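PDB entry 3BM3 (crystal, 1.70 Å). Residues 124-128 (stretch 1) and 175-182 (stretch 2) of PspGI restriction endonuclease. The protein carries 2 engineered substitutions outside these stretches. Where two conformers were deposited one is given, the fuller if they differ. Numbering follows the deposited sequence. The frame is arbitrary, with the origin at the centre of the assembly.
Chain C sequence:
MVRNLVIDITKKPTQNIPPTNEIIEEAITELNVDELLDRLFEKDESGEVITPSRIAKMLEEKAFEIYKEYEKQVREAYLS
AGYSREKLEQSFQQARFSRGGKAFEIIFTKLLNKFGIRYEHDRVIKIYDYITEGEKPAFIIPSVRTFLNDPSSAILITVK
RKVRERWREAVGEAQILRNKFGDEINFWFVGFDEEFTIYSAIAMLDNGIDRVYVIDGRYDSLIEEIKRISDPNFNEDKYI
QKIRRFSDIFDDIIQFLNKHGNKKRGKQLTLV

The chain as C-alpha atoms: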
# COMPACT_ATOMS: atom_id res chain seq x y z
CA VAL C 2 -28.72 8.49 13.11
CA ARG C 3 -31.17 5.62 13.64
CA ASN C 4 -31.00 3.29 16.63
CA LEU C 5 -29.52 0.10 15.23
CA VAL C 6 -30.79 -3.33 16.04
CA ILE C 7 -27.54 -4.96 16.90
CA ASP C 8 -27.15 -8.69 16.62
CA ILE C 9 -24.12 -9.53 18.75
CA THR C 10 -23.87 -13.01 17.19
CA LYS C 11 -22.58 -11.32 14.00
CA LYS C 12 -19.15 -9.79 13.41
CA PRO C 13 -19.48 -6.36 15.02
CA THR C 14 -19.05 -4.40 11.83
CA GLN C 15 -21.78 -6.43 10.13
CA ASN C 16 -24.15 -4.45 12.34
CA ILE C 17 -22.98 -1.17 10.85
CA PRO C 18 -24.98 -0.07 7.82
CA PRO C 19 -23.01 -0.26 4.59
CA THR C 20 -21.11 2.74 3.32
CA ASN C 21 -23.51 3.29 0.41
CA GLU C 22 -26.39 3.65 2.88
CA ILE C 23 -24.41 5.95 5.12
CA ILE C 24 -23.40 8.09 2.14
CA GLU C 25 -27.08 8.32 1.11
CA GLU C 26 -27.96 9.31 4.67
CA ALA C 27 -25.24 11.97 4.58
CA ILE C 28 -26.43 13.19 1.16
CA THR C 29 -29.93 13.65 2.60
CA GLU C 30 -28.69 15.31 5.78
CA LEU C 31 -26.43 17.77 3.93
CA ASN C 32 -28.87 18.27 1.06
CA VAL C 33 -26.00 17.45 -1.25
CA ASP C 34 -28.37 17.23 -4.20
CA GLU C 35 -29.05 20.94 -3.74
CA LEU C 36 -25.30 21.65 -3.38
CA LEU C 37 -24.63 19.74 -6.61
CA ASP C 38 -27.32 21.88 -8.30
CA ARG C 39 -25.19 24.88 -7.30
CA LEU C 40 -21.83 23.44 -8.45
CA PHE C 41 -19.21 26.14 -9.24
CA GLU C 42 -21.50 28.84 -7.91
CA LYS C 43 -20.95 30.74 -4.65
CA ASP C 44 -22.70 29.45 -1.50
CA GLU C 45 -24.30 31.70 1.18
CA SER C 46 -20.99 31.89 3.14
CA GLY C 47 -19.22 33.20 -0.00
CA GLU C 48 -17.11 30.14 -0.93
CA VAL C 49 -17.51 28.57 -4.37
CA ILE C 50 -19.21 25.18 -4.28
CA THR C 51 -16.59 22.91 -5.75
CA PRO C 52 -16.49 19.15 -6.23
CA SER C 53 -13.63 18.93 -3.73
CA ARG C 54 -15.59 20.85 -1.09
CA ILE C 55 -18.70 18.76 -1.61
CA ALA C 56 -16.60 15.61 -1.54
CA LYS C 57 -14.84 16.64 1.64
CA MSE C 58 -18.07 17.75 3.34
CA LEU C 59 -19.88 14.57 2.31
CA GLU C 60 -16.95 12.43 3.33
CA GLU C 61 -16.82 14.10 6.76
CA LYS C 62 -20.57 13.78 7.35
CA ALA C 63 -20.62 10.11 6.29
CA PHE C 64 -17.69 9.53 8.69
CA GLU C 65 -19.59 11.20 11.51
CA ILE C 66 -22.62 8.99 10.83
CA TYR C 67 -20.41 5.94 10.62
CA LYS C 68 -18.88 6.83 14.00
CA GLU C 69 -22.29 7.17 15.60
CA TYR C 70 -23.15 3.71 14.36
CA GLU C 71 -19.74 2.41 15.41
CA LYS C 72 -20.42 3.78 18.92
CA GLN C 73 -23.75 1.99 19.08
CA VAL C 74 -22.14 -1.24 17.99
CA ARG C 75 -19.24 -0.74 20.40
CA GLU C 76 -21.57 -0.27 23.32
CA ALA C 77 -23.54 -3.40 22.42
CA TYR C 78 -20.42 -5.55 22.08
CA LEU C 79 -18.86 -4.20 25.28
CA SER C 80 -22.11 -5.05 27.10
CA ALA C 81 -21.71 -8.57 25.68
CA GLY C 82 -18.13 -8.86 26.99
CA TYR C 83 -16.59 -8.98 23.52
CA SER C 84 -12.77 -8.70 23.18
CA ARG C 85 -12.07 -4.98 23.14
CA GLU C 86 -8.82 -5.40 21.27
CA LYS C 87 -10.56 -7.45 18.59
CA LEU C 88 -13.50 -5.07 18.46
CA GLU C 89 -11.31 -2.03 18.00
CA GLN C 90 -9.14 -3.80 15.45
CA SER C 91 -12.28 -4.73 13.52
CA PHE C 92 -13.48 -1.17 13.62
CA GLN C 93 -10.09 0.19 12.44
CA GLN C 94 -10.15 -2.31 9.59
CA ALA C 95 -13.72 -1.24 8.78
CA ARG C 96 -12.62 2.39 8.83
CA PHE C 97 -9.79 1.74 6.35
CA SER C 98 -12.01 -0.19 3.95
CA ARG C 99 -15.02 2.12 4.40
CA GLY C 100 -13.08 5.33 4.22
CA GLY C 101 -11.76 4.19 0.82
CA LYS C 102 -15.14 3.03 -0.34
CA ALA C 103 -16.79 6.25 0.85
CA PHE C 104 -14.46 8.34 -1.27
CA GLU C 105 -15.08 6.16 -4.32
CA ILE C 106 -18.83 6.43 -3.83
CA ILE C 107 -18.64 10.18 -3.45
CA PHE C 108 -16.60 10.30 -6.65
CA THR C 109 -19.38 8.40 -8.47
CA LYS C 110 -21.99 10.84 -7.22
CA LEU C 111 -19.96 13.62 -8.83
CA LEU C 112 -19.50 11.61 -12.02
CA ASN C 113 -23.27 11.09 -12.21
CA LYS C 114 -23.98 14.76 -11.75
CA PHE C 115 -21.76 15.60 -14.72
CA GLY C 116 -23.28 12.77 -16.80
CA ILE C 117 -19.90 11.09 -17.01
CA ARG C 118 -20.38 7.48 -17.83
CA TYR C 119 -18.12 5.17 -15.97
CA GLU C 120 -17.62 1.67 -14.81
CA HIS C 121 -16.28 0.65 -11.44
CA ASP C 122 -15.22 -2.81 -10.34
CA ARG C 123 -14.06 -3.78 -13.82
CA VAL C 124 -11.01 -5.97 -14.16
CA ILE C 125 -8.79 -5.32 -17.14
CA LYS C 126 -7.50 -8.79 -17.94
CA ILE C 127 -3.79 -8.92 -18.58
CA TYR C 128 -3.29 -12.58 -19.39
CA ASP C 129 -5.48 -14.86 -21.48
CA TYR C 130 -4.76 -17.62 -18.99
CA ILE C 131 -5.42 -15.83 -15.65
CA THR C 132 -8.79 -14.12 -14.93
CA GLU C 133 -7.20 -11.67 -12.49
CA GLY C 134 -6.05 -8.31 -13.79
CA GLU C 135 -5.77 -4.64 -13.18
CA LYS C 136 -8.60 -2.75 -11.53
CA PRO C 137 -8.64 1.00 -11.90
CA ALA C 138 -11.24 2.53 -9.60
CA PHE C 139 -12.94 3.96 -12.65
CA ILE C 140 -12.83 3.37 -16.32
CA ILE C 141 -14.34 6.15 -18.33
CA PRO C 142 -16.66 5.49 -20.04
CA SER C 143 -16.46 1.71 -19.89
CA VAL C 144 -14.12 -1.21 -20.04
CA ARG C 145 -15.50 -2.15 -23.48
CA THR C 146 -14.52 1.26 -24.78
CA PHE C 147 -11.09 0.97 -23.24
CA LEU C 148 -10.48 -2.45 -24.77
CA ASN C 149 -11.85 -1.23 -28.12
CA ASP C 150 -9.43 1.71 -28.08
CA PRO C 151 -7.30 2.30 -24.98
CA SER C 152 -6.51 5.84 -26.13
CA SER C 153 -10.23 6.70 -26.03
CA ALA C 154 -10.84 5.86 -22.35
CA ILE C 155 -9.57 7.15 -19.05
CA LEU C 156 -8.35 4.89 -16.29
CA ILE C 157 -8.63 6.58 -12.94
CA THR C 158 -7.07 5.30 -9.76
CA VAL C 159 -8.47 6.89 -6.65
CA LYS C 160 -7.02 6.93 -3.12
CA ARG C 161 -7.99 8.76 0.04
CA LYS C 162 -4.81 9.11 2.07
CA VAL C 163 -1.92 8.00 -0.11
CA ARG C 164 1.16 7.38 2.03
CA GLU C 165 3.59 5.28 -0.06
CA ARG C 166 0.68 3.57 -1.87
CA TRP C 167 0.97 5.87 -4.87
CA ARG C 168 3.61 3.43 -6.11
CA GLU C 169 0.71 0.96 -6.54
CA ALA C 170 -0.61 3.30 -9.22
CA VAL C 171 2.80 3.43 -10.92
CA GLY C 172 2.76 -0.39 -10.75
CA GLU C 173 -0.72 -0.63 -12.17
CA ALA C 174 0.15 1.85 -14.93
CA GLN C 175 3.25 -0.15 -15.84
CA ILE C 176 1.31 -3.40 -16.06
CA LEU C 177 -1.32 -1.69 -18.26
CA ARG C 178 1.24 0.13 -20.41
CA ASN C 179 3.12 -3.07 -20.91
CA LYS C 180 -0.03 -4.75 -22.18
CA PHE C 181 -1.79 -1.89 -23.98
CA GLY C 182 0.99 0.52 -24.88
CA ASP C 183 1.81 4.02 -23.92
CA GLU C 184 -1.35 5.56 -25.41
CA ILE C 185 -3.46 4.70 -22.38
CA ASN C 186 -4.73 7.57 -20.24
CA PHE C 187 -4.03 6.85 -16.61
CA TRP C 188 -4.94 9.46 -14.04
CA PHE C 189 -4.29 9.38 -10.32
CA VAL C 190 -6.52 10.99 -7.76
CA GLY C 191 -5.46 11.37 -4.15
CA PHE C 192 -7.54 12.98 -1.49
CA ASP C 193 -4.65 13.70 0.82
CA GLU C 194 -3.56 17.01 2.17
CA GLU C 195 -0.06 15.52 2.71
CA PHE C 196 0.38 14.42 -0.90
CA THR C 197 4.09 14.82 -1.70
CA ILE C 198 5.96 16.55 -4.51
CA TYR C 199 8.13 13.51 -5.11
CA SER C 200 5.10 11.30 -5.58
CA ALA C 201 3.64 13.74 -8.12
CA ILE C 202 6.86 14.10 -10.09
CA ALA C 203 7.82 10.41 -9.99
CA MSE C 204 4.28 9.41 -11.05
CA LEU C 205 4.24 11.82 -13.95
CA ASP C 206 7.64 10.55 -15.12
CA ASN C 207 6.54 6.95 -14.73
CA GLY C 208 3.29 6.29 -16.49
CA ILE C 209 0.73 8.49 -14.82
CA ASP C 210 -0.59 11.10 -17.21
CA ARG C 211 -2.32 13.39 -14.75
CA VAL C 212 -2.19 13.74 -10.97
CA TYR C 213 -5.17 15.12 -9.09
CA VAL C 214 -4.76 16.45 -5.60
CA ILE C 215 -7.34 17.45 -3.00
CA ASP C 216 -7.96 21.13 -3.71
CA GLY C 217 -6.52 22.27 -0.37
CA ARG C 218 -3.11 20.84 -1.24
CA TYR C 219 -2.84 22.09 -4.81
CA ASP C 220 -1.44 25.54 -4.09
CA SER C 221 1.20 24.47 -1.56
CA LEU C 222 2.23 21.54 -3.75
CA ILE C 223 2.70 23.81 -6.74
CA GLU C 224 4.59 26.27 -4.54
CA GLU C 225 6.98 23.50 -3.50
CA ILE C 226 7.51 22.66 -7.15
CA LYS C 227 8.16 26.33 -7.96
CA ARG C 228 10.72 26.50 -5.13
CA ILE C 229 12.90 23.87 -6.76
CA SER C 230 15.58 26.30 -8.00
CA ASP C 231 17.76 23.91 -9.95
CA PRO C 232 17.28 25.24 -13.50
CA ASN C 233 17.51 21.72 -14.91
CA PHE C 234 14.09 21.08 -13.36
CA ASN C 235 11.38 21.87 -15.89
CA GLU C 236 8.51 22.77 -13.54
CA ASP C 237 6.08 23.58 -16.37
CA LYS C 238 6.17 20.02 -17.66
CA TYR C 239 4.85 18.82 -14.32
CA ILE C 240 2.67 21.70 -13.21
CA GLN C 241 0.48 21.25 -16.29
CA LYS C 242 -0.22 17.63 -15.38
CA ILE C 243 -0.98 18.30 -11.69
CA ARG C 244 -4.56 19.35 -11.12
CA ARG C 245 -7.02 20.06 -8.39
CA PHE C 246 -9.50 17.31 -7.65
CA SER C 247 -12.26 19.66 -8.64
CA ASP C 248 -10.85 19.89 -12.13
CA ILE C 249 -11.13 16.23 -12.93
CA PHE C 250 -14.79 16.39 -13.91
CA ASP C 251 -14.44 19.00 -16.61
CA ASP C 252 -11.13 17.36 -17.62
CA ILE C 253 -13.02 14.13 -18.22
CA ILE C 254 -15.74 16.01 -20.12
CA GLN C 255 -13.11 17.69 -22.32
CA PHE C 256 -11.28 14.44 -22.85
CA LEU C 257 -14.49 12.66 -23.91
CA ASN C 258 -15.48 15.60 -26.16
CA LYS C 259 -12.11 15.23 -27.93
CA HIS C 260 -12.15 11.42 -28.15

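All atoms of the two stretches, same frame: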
# COMPACT_ATOMS: atom_id res chain seq x y z
N VAL C 124 -12.34 -5.44 -14.09
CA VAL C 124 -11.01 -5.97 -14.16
C VAL C 124 -10.57 -5.96 -15.61
O VAL C 124 -11.27 -6.46 -16.52
CB VAL C 124 -10.98 -7.38 -13.59
CG1 VAL C 124 -9.56 -7.94 -13.62
CG2 VAL C 124 -11.54 -7.33 -12.16
N ILE C 125 -9.40 -5.34 -15.84
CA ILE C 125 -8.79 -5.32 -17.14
C ILE C 125 -7.87 -6.52 -17.18
O ILE C 125 -6.84 -6.55 -16.53
CB ILE C 125 -8.01 -4.02 -17.39
CG1 ILE C 125 -8.95 -2.83 -17.27
CG2 ILE C 125 -7.32 -4.10 -18.77
CD1 ILE C 125 -8.22 -1.50 -17.42
N LYS C 126 -8.26 -7.54 -17.93
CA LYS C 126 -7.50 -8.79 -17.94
C LYS C 126 -6.19 -8.55 -18.65
O LYS C 126 -6.12 -7.85 -19.66
CB LYS C 126 -8.29 -9.93 -18.58
CG LYS C 126 -9.32 -10.54 -17.64
CD LYS C 126 -10.67 -9.86 -17.80
CE LYS C 126 -11.54 -9.94 -16.56
NZ LYS C 126 -12.54 -8.87 -16.61
N ILE C 127 -5.13 -9.10 -18.07
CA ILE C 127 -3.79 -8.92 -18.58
C ILE C 127 -3.31 -10.12 -19.32
O ILE C 127 -2.57 -9.98 -20.31
CB ILE C 127 -2.81 -8.60 -17.42
CG1 ILE C 127 -3.22 -7.30 -16.70
CG2 ILE C 127 -1.41 -8.48 -17.93
CD1 ILE C 127 -3.40 -6.13 -17.64
N TYR C 128 -3.68 -11.29 -18.82
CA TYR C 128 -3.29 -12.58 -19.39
C TYR C 128 -4.51 -13.36 -19.81
O TYR C 128 -5.51 -13.37 -19.10
CB TYR C 128 -2.55 -13.37 -18.32
CG TYR C 128 -1.35 -12.63 -17.77
CD1 TYR C 128 -0.21 -12.46 -18.54
CD2 TYR C 128 -1.34 -12.10 -16.49
CE1 TYR C 128 0.90 -11.78 -18.06
CE2 TYR C 128 -0.24 -11.41 -16.01
CZ TYR C 128 0.90 -11.27 -16.79
OH TYR C 128 2.02 -10.61 -16.32
N GLN C 175 2.21 0.57 -15.11
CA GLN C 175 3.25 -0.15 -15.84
C GLN C 175 2.67 -1.43 -16.42
O GLN C 175 2.88 -1.76 -17.58
CB GLN C 175 4.42 -0.46 -14.89
CG GLN C 175 5.32 -1.62 -15.33
CD GLN C 175 5.93 -1.42 -16.70
OE1 GLN C 175 6.11 -0.26 -17.15
NE2 GLN C 175 6.26 -2.56 -17.39
N ILE C 176 1.92 -2.16 -15.60
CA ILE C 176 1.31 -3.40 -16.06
C ILE C 176 0.40 -3.14 -17.27
O ILE C 176 0.47 -3.84 -18.27
CB ILE C 176 0.53 -4.07 -14.95
CG1 ILE C 176 1.54 -4.50 -13.85
CG2 ILE C 176 -0.23 -5.30 -15.45
CD1 ILE C 176 0.82 -4.81 -12.51
N LEU C 177 -0.39 -2.07 -17.19
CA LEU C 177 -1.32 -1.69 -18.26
C LEU C 177 -0.59 -1.18 -19.50
O LEU C 177 -0.93 -1.56 -20.61
CB LEU C 177 -2.26 -0.64 -17.73
CG LEU C 177 -3.31 -1.25 -16.77
CD1 LEU C 177 -4.06 -0.13 -16.07
CD2 LEU C 177 -4.26 -2.21 -17.52
N ARG C 178 0.44 -0.37 -19.29
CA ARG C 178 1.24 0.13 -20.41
C ARG C 178 1.99 -0.98 -21.11
O ARG C 178 2.13 -0.97 -22.36
CB ARG C 178 2.19 1.22 -19.95
CG ARG C 178 1.45 2.46 -19.69
CD ARG C 178 2.32 3.62 -19.34
NE ARG C 178 1.42 4.65 -18.83
CZ ARG C 178 0.70 5.48 -19.60
NH1 ARG C 178 0.80 5.47 -20.93
NH2 ARG C 178 -0.11 6.36 -19.02
N ASN C 179 2.46 -1.93 -20.33
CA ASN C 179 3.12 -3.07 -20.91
C ASN C 179 2.17 -3.79 -21.84
O ASN C 179 2.55 -4.14 -22.97
CB ASN C 179 3.61 -3.99 -19.79
CG ASN C 179 4.50 -5.09 -20.28
OD1 ASN C 179 4.97 -5.05 -21.41
ND2 ASN C 179 4.77 -6.07 -19.41
N LYS C 180 0.93 -3.98 -21.41
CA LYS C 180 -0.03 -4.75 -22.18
C LYS C 180 -0.63 -3.95 -23.33
O LYS C 180 -0.78 -4.47 -24.46
CB LYS C 180 -1.13 -5.30 -21.28
CG LYS C 180 -2.19 -5.99 -22.12
CD LYS C 180 -3.09 -6.87 -21.36
CE LYS C 180 -3.94 -7.70 -22.31
NZ LYS C 180 -3.09 -8.63 -23.09
N PHE C 181 -0.97 -2.70 -23.06
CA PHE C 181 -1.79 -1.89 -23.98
C PHE C 181 -1.05 -0.78 -24.69
O PHE C 181 -1.63 -0.14 -25.58
CB PHE C 181 -3.02 -1.33 -23.26
CG PHE C 181 -3.95 -2.38 -22.76
CD1 PHE C 181 -4.83 -3.02 -23.63
CD2 PHE C 181 -3.93 -2.78 -21.43
CE1 PHE C 181 -5.69 -3.99 -23.17
CE2 PHE C 181 -4.77 -3.78 -20.98
CZ PHE C 181 -5.64 -4.39 -21.86
N GLY C 182 0.19 -0.54 -24.31
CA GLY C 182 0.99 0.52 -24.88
C GLY C 182 0.87 1.83 -24.16
O GLY C 182 0.08 2.01 -23.23

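The one hydrogen bond across this contact comes from a lysine that reaches along the apolar packing instead of away from it. Lys180, exposed near the end of its helix, points its CA-to-CB bond toward the other segment and runs nearly extended through chi3 (t, t, t) before chi4 turns to p. That last turn leaves Lys180 NZ 3.1 Å from the backbone O of Ile127, which accepts the bond. On the way the aliphatic stem is put to use: Lys180 CD lies 3.8 Å from Ile127 CD1, an apolar contact, while Lys180 CE comes within 3.4 Å of a carbonyl, Lys126 O. One residue thus supplies both greasy surface and a polar tip, closing the exposed margin of the contact.

Beneath it the packing is hydrophobic. Ile127 gives up the most surface of any residue here. Its CB leaves sideways, yet chi1 and chi2, both m, carry the end of the side chain closer to the helix, where Ile127 CG1 meets Ile176 CG2 at 3.8 Å and Ile127 CD1 approaches Leu177 CD2 at 4.0 Å. Ile125, two residues earlier, points toward the helix and turns its CG2 to two partners: Ile125 CG2 is 3.8 Å from Leu177 CD2 and a tight 3.4 Å from Phe181 CE2. Both isoleucines therefore share Leu177 and Phe181, and Ile127 extends the patch to Ile176 and Lys180.

The helix answers with Ile176, Leu177, Lys180 and Phe181, a spacing that gathers side chains on one side of a helix; the backbone bonds Lys180 N to Ile176 O (3.2 Å) and Phe181 N to Leu177 O (2.7 Å) tie those same turns together. Between the isoleucines, Lys126 directs its CB away, and Lys126 NZ bonds locally to Val124 O at 2.7 Å. The rule is two isoleucines flanking a lysine whose CB points away, paired positions on the helix, and a long lysine at the margin.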